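Local coordinates for protein PrimPol AEP domain (PP-N190) (Cyanophage S-2L, PDB 6ZP9) that probably synthesises primers and DNA from nucleotides, as the catalytic archaeo-eukaryotic primase domain of a primase-polymerase from a phage whose DNA carries 2-aminoadenine, at residues 49-52 / 56-59; 108-113 / 189-194; 116-121 / 161-166; 70-75 / 83-88. All blocks are in the same frame, centred on the assembly; numbering follows the deposited sequence. Where two conformers were deposited one is given.

Overall arrangement
The domain shows how two antiparallel sheets can be coupled into one body. Contact 1 lies at an outermost strand of the sheet formed by 49-52, 34-38, 67-71 and 161-163. Contact 2, its centre about 34 Å away across the centre of the chain, packs the C-terminal helix beside the second sheet. Between them, contacts 3 and 4 each bring together elements of both sheets, their centres about 16 Å apart; they touch, since strands 67-71 and 161-163 are neighbours. Contact 4 also touches contact 2, where M191 packs on I88. Along the chain contact 1 precedes contact 4, while contact 3 is nested within the loop closed by contact 2. The middle pair thus joins the halves of the fold.

Contact 1 (49-52 / 56-59); sequences WTTP and ATVQ
T51 and T57 meet tip to tip through their methyl groups, with T51 CG2 3.5 Å from T57 CG2. The two threonines reach this point by different rotations. In T57 the methyl lies opposite the backbone N and the hydroxyl stands beside that N (chi1 -60°), whereas in T51 it is OG1 that lies opposite the N (chi1 -167°), which leaves the methyl between N and the carbonyl carbon, directed at T57. W49 comes in alongside, its side chain running past that of T57 in the opposite direction. The six-membered half of the indole makes the approach: CE3 is 4.1 Å from T57 CG2, and CZ3 lies 3.9 Å from T57 O, which comes in obliquely to the ring. The indole also packs on D60, A61 and Q64 of helix 55-64 and meets the ring of F66 at about 50°.

The two threonine hydroxyls and the carbonyl of P52 gather round one water. It donates to P52 O at 2.7 Å and hydrogen-bonds T51 OG1 and T57 OG1, at 2.8 Å each; T57 OG1 is bonded to T54 OG1 as well. Methyl packing and a bridging water therefore divide the work: strand 49-52 and the first turn of helix 55-64 are joined by apolar contact on one hand and solvent-mediated hydrogen bonding on the other, without a direct polar bond between the segments.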
# COMPACT_ATOMS: atom_id res chain seq x y z
N TRP A 49 -11.58 12.24 2.35
CA TRP A 49 -12.68 11.56 1.66
C TRP A 49 -12.54 10.06 1.84
O TRP A 49 -11.44 9.52 1.70
CB TRP A 49 -12.68 11.85 0.16
CG TRP A 49 -12.75 13.27 -0.26
CD1 TRP A 49 -12.70 14.38 0.52
CD2 TRP A 49 -12.88 13.73 -1.61
NE1 TRP A 49 -12.79 15.52 -0.25
CE2 TRP A 49 -12.90 15.14 -1.57
CE3 TRP A 49 -12.98 13.08 -2.85
CZ2 TRP A 49 -13.02 15.91 -2.72
CZ3 TRP A 49 -13.10 13.85 -3.99
CH2 TRP A 49 -13.12 15.26 -3.92
N THR A 50 -13.65 9.39 2.12
CA THR A 50 -13.68 7.94 2.19
C THR A 50 -14.82 7.48 1.29
O THR A 50 -15.99 7.76 1.57
CB THR A 50 -13.88 7.45 3.62
OG1 THR A 50 -15.00 8.13 4.19
CG2 THR A 50 -12.66 7.77 4.46
N THR A 51 -14.49 6.78 0.22
CA THR A 51 -15.45 6.62 -0.86
C THR A 51 -15.02 5.44 -1.72
O THR A 51 -13.87 5.01 -1.66
CB THR A 51 -15.53 7.91 -1.69
OG1 THR A 51 -16.66 7.88 -2.56
CG2 THR A 51 -14.26 8.10 -2.50
N PRO A 52 -15.94 4.86 -2.51
CA PRO A 52 -15.53 3.86 -3.49
C PRO A 52 -14.53 4.44 -4.49
O PRO A 52 -14.57 5.63 -4.84
CB PRO A 52 -16.84 3.47 -4.18
CG PRO A 52 -17.91 3.75 -3.13
CD PRO A 52 -17.41 4.96 -2.40
N ALA A 56 -13.95 9.04 -11.76
CA ALA A 56 -14.47 10.40 -11.60
C ALA A 56 -14.11 10.96 -10.22
O ALA A 56 -13.81 12.15 -10.09
CB ALA A 56 -15.99 10.41 -11.80
N THR A 57 -14.12 10.11 -9.20
CA THR A 57 -13.80 10.58 -7.85
C THR A 57 -12.31 10.86 -7.71
O THR A 57 -11.92 11.88 -7.13
CB THR A 57 -14.26 9.56 -6.82
OG1 THR A 57 -15.67 9.38 -6.95
CG2 THR A 57 -13.94 10.04 -5.43
N VAL A 58 -11.46 9.98 -8.24
CA VAL A 58 -10.02 10.27 -8.21
C VAL A 58 -9.72 11.53 -9.01
O VAL A 58 -8.95 12.39 -8.57
CB VAL A 58 -9.21 9.07 -8.73
CG1 VAL A 58 -7.73 9.41 -8.75
CG2 VAL A 58 -9.47 7.86 -7.86
N GLN A 59 -10.35 11.68 -10.18
CA GLN A 59 -10.17 12.90 -10.97
C GLN A 59 -10.45 14.14 -10.14
O GLN A 59 -9.68 15.10 -10.14
CB GLN A 59 -11.07 12.86 -12.20
CG GLN A 59 -10.98 14.11 -13.06
CD GLN A 59 -9.66 14.20 -13.82
OE1 GLN A 59 -8.96 13.20 -14.00
NE2 GLN A 59 -9.33 15.40 -14.26
O HOH W 1 -16.60 7.32 -5.30

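Contact 2 (108-113 / 189-194); sequences GLPRPS and GQMLQV
M191 extends from its helix with CG opposite the backbone N (chi1 -173°) and then bends twice, at chi2 (68°) and chi3 (83°), which carries CE to the ring of P110. That methyl stands 4.2 Å from P110 CG. Three residues on, nearly a full turn, V194 points toward the same proline and sets CG2 4.5 Å from P110 CD, so neighbouring carbons of a single pyrrolidine ring receive two side chains of the helix. The packing is modest and wholly apolar.

Polar linkage comes through a water at the end of the helix, which donates both to V194 O, at 3.0 Å, and to G108 O, at a longer 3.3 Å. P110 has partners outside the segments too: its O accepts from W127 NE1 and its ring touches Y186. M191 also touches W127 and F129 of strand 123-129 and, through CG, I88 of strand 85-90. L192, on another side of the helix, packs against L141 and R144 of helix 135-149. The result is a small instance of helix-on-sheet packing, in which the C-terminal helix lies against an antiparallel sheet beside a longer helix and meets the loop entering strand 114-117.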
# COMPACT_ATOMS: atom_id res chain seq x y z
N GLY A 108 17.02 -10.40 5.41
CA GLY A 108 16.56 -11.77 5.32
C GLY A 108 15.15 -11.93 4.82
O GLY A 108 14.58 -13.02 4.97
N LEU A 109 14.57 -10.90 4.25
CA LEU A 109 13.25 -11.02 3.66
C LEU A 109 13.34 -11.63 2.27
O LEU A 109 14.37 -11.51 1.60
CB LEU A 109 12.60 -9.65 3.57
CG LEU A 109 12.20 -9.04 4.91
CD1 LEU A 109 11.86 -7.57 4.74
CD2 LEU A 109 11.04 -9.82 5.47
N PRO A 110 12.28 -12.28 1.81
CA PRO A 110 12.22 -12.69 0.40
C PRO A 110 11.94 -11.48 -0.47
O PRO A 110 11.53 -10.42 0.00
CB PRO A 110 11.06 -13.70 0.37
CG PRO A 110 10.18 -13.26 1.47
CD PRO A 110 11.06 -12.68 2.55
N ARG A 111 12.17 -11.65 -1.77
CA ARG A 111 12.01 -10.54 -2.70
C ARG A 111 10.55 -10.09 -2.73
O ARG A 111 9.65 -10.93 -2.81
CB ARG A 111 12.46 -10.95 -4.10
CG ARG A 111 12.34 -9.85 -5.13
CD ARG A 111 12.86 -10.30 -6.48
NE ARG A 111 14.25 -10.75 -6.39
CZ ARG A 111 15.31 -9.95 -6.45
NH1 ARG A 111 15.16 -8.63 -6.60
NH2 ARG A 111 16.53 -10.47 -6.36
N PRO A 112 10.27 -8.79 -2.64
CA PRO A 112 8.88 -8.34 -2.69
C PRO A 112 8.21 -8.74 -4.00
O PRO A 112 8.85 -8.85 -5.05
CB PRO A 112 9.00 -6.81 -2.57
CG PRO A 112 10.32 -6.60 -1.86
CD PRO A 112 11.21 -7.68 -2.39
N SER A 113 6.90 -8.99 -3.93
CA SER A 113 6.13 -9.22 -5.15
C SER A 113 6.21 -8.00 -6.07
O SER A 113 6.30 -8.15 -7.29
CB SER A 113 4.68 -9.53 -4.81
OG SER A 113 4.58 -10.71 -4.03
N GLY A 189 1.71 -19.59 5.27
CA GLY A 189 2.37 -20.49 6.19
C GLY A 189 3.87 -20.50 6.02
O GLY A 189 4.62 -20.49 7.00
N GLN A 190 4.34 -20.52 4.77
CA GLN A 190 5.77 -20.40 4.52
C GLN A 190 6.30 -19.07 5.03
O GLN A 190 7.39 -19.00 5.59
CB GLN A 190 6.06 -20.56 3.02
CG GLN A 190 5.64 -21.91 2.47
CD GLN A 190 6.20 -22.17 1.08
OE1 GLN A 190 5.86 -21.49 0.12
NE2 GLN A 190 7.08 -23.17 0.98
N MET A 191 5.52 -18.00 4.85
CA MET A 191 5.95 -16.68 5.31
C MET A 191 6.07 -16.64 6.82
O MET A 191 6.97 -15.99 7.37
CB MET A 191 4.98 -15.61 4.80
CG MET A 191 5.42 -14.20 5.07
SD MET A 191 6.88 -13.75 4.11
CE MET A 191 6.10 -13.31 2.55
N LEU A 192 5.18 -17.35 7.52
CA LEU A 192 5.25 -17.39 8.98
C LEU A 192 6.55 -18.03 9.46
O LEU A 192 7.06 -17.67 10.52
CB LEU A 192 4.04 -18.13 9.53
CG LEU A 192 3.74 -17.96 11.02
CD1 LEU A 192 3.62 -16.48 11.40
CD2 LEU A 192 2.46 -18.70 11.37
N GLN A 193 7.11 -18.97 8.69
CA GLN A 193 8.35 -19.62 9.08
C GLN A 193 9.57 -18.73 8.88
O GLN A 193 10.50 -18.77 9.68
CB GLN A 193 8.53 -20.91 8.31
CG GLN A 193 7.44 -21.92 8.53
CD GLN A 193 7.86 -23.28 8.05
OE1 GLN A 193 8.47 -24.04 8.80
NE2 GLN A 193 7.57 -23.57 6.78
N VAL A 194 9.59 -17.94 7.80
CA VAL A 194 10.75 -17.09 7.53
C VAL A 194 10.74 -15.80 8.34
O VAL A 194 11.80 -15.22 8.57
CB VAL A 194 10.83 -16.79 6.02
CG1 VAL A 194 10.56 -18.05 5.23
CG2 VAL A 194 9.86 -15.70 5.62
O HOH W 2 14.64 -14.32 7.95

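Contact 3 (116-121 / 161-166); sequences LRTGGK and VMRLAG
T118 forms an ST turn where strand 114-117 ends, and it faces R163 where the two sheets of the primase domain meet. T118 OG1 accepts a hydrogen bond from G120 N at 2.8 Å, with an N-H...O angle of 157°, and is also bonded to S122 O, so the hydroxyl is fixed within its own loop. Its methyl turns to the other segment, where CG2 lies 4.2 Å from R163 CB.

The arginine bends at chi2 (-67°), bringing its guanidinium obliquely to T118 O. NH2 does not bond this carbonyl directly; a water donates to T118 O at 2.7 Å and accepts from R163 NH2 at 2.6 Å. NH2 also bonds H169 ND1 directly, a second hold on the guanidinium from outside the two segments. Nearby, L116 CD1 makes an apolar contact with A165 CB at 3.7 Å; it also lies 4.0 Å from R163 O.

L116 and T118 both rest on H124 of strand 123-129, while L116 also meets H22 of helix 16-25, the helix on which A165 and L164 pack. M162 bonds through its backbone to I70 of strand 67-71, so the 161-166 side continues one sheet while L116 belongs to the other, with helix 16-25 against both.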
# COMPACT_ATOMS: atom_id res chain seq x y z
N LEU A 116 6.80 0.11 -4.85
CA LEU A 116 6.11 1.31 -5.27
C LEU A 116 6.93 2.54 -4.90
O LEU A 116 7.34 2.69 -3.75
CB LEU A 116 4.71 1.39 -4.65
CG LEU A 116 3.84 2.51 -5.23
CD1 LEU A 116 2.44 2.01 -5.50
CD2 LEU A 116 3.81 3.68 -4.26
N ARG A 117 7.15 3.38 -5.89
CA ARG A 117 7.79 4.67 -5.66
C ARG A 117 6.69 5.70 -5.42
O ARG A 117 5.83 5.88 -6.28
CB ARG A 117 8.66 5.05 -6.90
CG ARG A 117 9.76 6.07 -6.67
CD ARG A 117 11.12 5.56 -7.19
NE ARG A 117 10.99 4.85 -8.45
CZ ARG A 117 11.79 3.87 -8.86
NH1 ARG A 117 11.56 3.28 -10.04
NH2 ARG A 117 12.81 3.47 -8.12
N THR A 118 6.69 6.35 -4.29
CA THR A 118 5.58 7.23 -3.94
C THR A 118 5.74 8.65 -4.44
O THR A 118 4.74 9.36 -4.57
CB THR A 118 5.40 7.30 -2.42
OG1 THR A 118 6.55 7.93 -1.85
CG2 THR A 118 5.21 5.91 -1.82
N GLY A 119 6.97 9.09 -4.68
CA GLY A 119 7.25 10.50 -4.82
C GLY A 119 7.71 11.17 -3.54
O GLY A 119 8.26 12.28 -3.60
N GLY A 120 7.52 10.53 -2.39
CA GLY A 120 7.98 11.03 -1.12
C GLY A 120 9.24 10.33 -0.64
O GLY A 120 10.06 9.86 -1.43
N LYS A 121 9.33 10.20 0.70
CA LYS A 121 10.59 9.79 1.32
C LYS A 121 10.75 8.28 1.44
O LYS A 121 11.80 7.83 1.89
CB LYS A 121 10.72 10.41 2.71
CG LYS A 121 9.64 9.96 3.68
CD LYS A 121 9.85 10.55 5.07
CE LYS A 121 8.67 10.25 5.98
NZ LYS A 121 8.91 9.05 6.83
N VAL A 161 -4.37 2.29 4.98
CA VAL A 161 -4.35 2.77 3.61
C VAL A 161 -2.91 2.95 3.16
O VAL A 161 -2.02 3.23 3.96
CB VAL A 161 -5.15 4.08 3.44
CG1 VAL A 161 -6.59 3.90 3.87
CG2 VAL A 161 -4.49 5.24 4.20
N MET A 162 -2.67 2.81 1.86
CA MET A 162 -1.35 2.99 1.27
C MET A 162 -1.48 3.83 0.01
O MET A 162 -2.49 3.77 -0.70
CB MET A 162 -0.74 1.61 0.98
CG MET A 162 -0.39 0.74 2.19
SD MET A 162 0.97 1.37 3.15
CE MET A 162 2.20 0.72 2.07
N ARG A 163 -0.43 4.60 -0.27
CA ARG A 163 -0.40 5.46 -1.46
C ARG A 163 -0.76 4.68 -2.71
O ARG A 163 -0.27 3.57 -2.93
CB ARG A 163 0.98 6.02 -1.64
CG ARG A 163 1.29 7.19 -0.76
CD ARG A 163 0.51 8.46 -1.06
NE ARG A 163 0.89 9.47 -0.12
CZ ARG A 163 1.67 10.47 -0.41
NH1 ARG A 163 2.01 11.30 0.52
NH2 ARG A 163 2.08 10.65 -1.60
N LEU A 164 -1.64 5.25 -3.53
CA LEU A 164 -2.14 4.61 -4.74
C LEU A 164 -1.24 4.96 -5.94
O LEU A 164 -0.92 6.13 -6.17
CB LEU A 164 -3.58 5.07 -4.98
CG LEU A 164 -4.28 4.61 -6.25
CD1 LEU A 164 -4.42 3.08 -6.28
CD2 LEU A 164 -5.64 5.31 -6.41
N ALA A 165 -0.83 3.93 -6.69
CA ALA A 165 -0.01 4.14 -7.89
C ALA A 165 -0.79 4.95 -8.92
O ALA A 165 -2.01 4.87 -9.00
CB ALA A 165 0.40 2.80 -8.50
N GLY A 166 -0.06 5.74 -9.70
CA GLY A 166 -0.67 6.49 -10.78
C GLY A 166 -1.27 7.82 -10.39
O GLY A 166 -1.84 8.50 -11.27
O HOH W 3 2.33 8.93 -3.53

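Contact 4 (70-75 / 83-88)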
# COMPACT_ATOMS: atom_id res chain seq x y z
N ILE A 70 -5.41 3.87 -1.07
CA ILE A 70 -6.44 2.84 -1.02
C ILE A 70 -6.28 2.01 0.24
O ILE A 70 -5.17 1.81 0.74
CB ILE A 70 -6.40 1.91 -2.25
CG1 ILE A 70 -4.97 1.41 -2.52
CG2 ILE A 70 -7.03 2.61 -3.46
CD1 ILE A 70 -4.91 0.29 -3.58
N VAL A 71 -7.40 1.53 0.76
CA VAL A 71 -7.36 0.51 1.79
C VAL A 71 -6.89 -0.79 1.15
O VAL A 71 -7.51 -1.29 0.20
CB VAL A 71 -8.73 0.34 2.45
CG1 VAL A 71 -8.65 -0.69 3.58
CG2 VAL A 71 -9.24 1.68 2.95
N VAL A 72 -5.78 -1.34 1.65
CA VAL A 72 -5.25 -2.57 1.05
C VAL A 72 -6.15 -3.75 1.39
O VAL A 72 -6.53 -4.54 0.51
CB VAL A 72 -3.79 -2.79 1.50
CG1 VAL A 72 -3.26 -4.12 0.96
CG2 VAL A 72 -2.89 -1.64 1.04
N GLY A 73 -6.53 -3.89 2.66
CA GLY A 73 -7.42 -4.96 3.05
C GLY A 73 -8.81 -4.81 2.44
O GLY A 73 -9.20 -3.76 1.91
N ASP A 74 -9.59 -5.88 2.54
CA ASP A 74 -10.88 -5.97 1.87
C ASP A 74 -12.02 -5.97 2.88
O ASP A 74 -11.96 -6.68 3.88
CB ASP A 74 -10.92 -7.20 0.98
CG ASP A 74 -10.10 -7.00 -0.27
OD1 ASP A 74 -10.36 -5.99 -0.96
OD2 ASP A 74 -9.20 -7.82 -0.56
N GLY A 75 -13.05 -5.17 2.60
CA GLY A 75 -14.25 -5.19 3.41
C GLY A 75 -14.79 -3.83 3.85
O GLY A 75 -15.95 -3.75 4.26
N THR A 83 -12.24 -8.20 6.35
CA THR A 83 -12.40 -9.64 6.52
C THR A 83 -11.22 -10.44 5.99
O THR A 83 -11.09 -11.62 6.35
CB THR A 83 -13.69 -10.14 5.83
OG1 THR A 83 -13.73 -9.72 4.47
CG2 THR A 83 -14.94 -9.61 6.55
N SER A 84 -10.37 -9.84 5.17
CA SER A 84 -9.17 -10.51 4.68
C SER A 84 -8.27 -9.47 4.05
O SER A 84 -8.72 -8.38 3.70
CB SER A 84 -9.51 -11.60 3.67
OG SER A 84 -10.24 -11.05 2.60
N VAL A 85 -6.99 -9.81 3.96
CA VAL A 85 -5.97 -8.96 3.35
C VAL A 85 -5.13 -9.84 2.43
O VAL A 85 -4.80 -10.98 2.78
CB VAL A 85 -5.09 -8.25 4.41
CG1 VAL A 85 -4.27 -7.14 3.78
CG2 VAL A 85 -5.93 -7.68 5.55
N ASN A 86 -4.80 -9.33 1.24
CA ASN A 86 -4.14 -10.13 0.22
C ASN A 86 -2.62 -10.01 0.21
O ASN A 86 -1.97 -10.72 -0.57
CB ASN A 86 -4.66 -9.76 -1.17
CG ASN A 86 -6.08 -10.16 -1.37
OD1 ASN A 86 -6.61 -10.97 -0.61
ND2 ASN A 86 -6.72 -9.60 -2.40
N ALA A 87 -2.04 -9.13 1.02
CA ALA A 87 -0.61 -8.88 1.01
C ALA A 87 -0.18 -8.39 2.38
O ALA A 87 -0.98 -7.80 3.11
CB ALA A 87 -0.25 -7.83 -0.05
N ILE A 88 1.09 -8.62 2.73
CA ILE A 88 1.73 -7.82 3.77
C ILE A 88 2.60 -6.78 3.07
O ILE A 88 2.94 -6.92 1.89
CB ILE A 88 2.56 -8.67 4.76
CG1 ILE A 88 3.58 -9.54 4.02
CG2 ILE A 88 1.63 -9.48 5.68
CD1 ILE A 88 4.49 -10.34 4.94
O HOH W 4 -6.58 -7.27 0.26
O HOH W 5 -8.85 -10.09 0.52
O HOH W 6 -9.79 -9.26 -2.90
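D74 and S84 form a single antiparallel bridge, a hydrogen-bonded pair with CA atoms 5.6 Å apart. D74 N donates to S84 O at 2.9 Å (165° at the hydrogen), and D74 O accepts from T83 N, also at 2.9 Å. Just before the bridge the backbones draw closer: G73 CA is 4.3 Å from V85 CA. Both methyls of V85 lie against the glycine, with V85 CG1 3.9 Å from G73 CA. V85 CG1 also packs on V72 CG1 at 4.3 Å.

The bridge joins the chain just after strand 67-71, of one sheet, to the residues leading into strand 85-90, of the other, where the chain turns a corner at N86. It thereby links the two antiparallel sheets of this domain.

Beyond the backbone, D74 CG stands beside its own N, opposite the carbonyl carbon (chi1 -75°), and N86 CG does likewise, which brings carboxylate and amide to the same waters. The two side chains cross at about a right angle, their planes 59° apart. D74 OD2 stays 3.6 Å from N86 ND2, and waters fill the role of a direct bond. Three of them donate to D74 OD2: one also donates to V72 O and accepts from N86 N, the second joins S84 OG and N86 OD1, and the third accepts from N86 ND2. D74 OD1 forms a salt bridge with K28, whose ammonium probably stabilises the carboxylate's charge, while N86 ND2 bonds to L26 O.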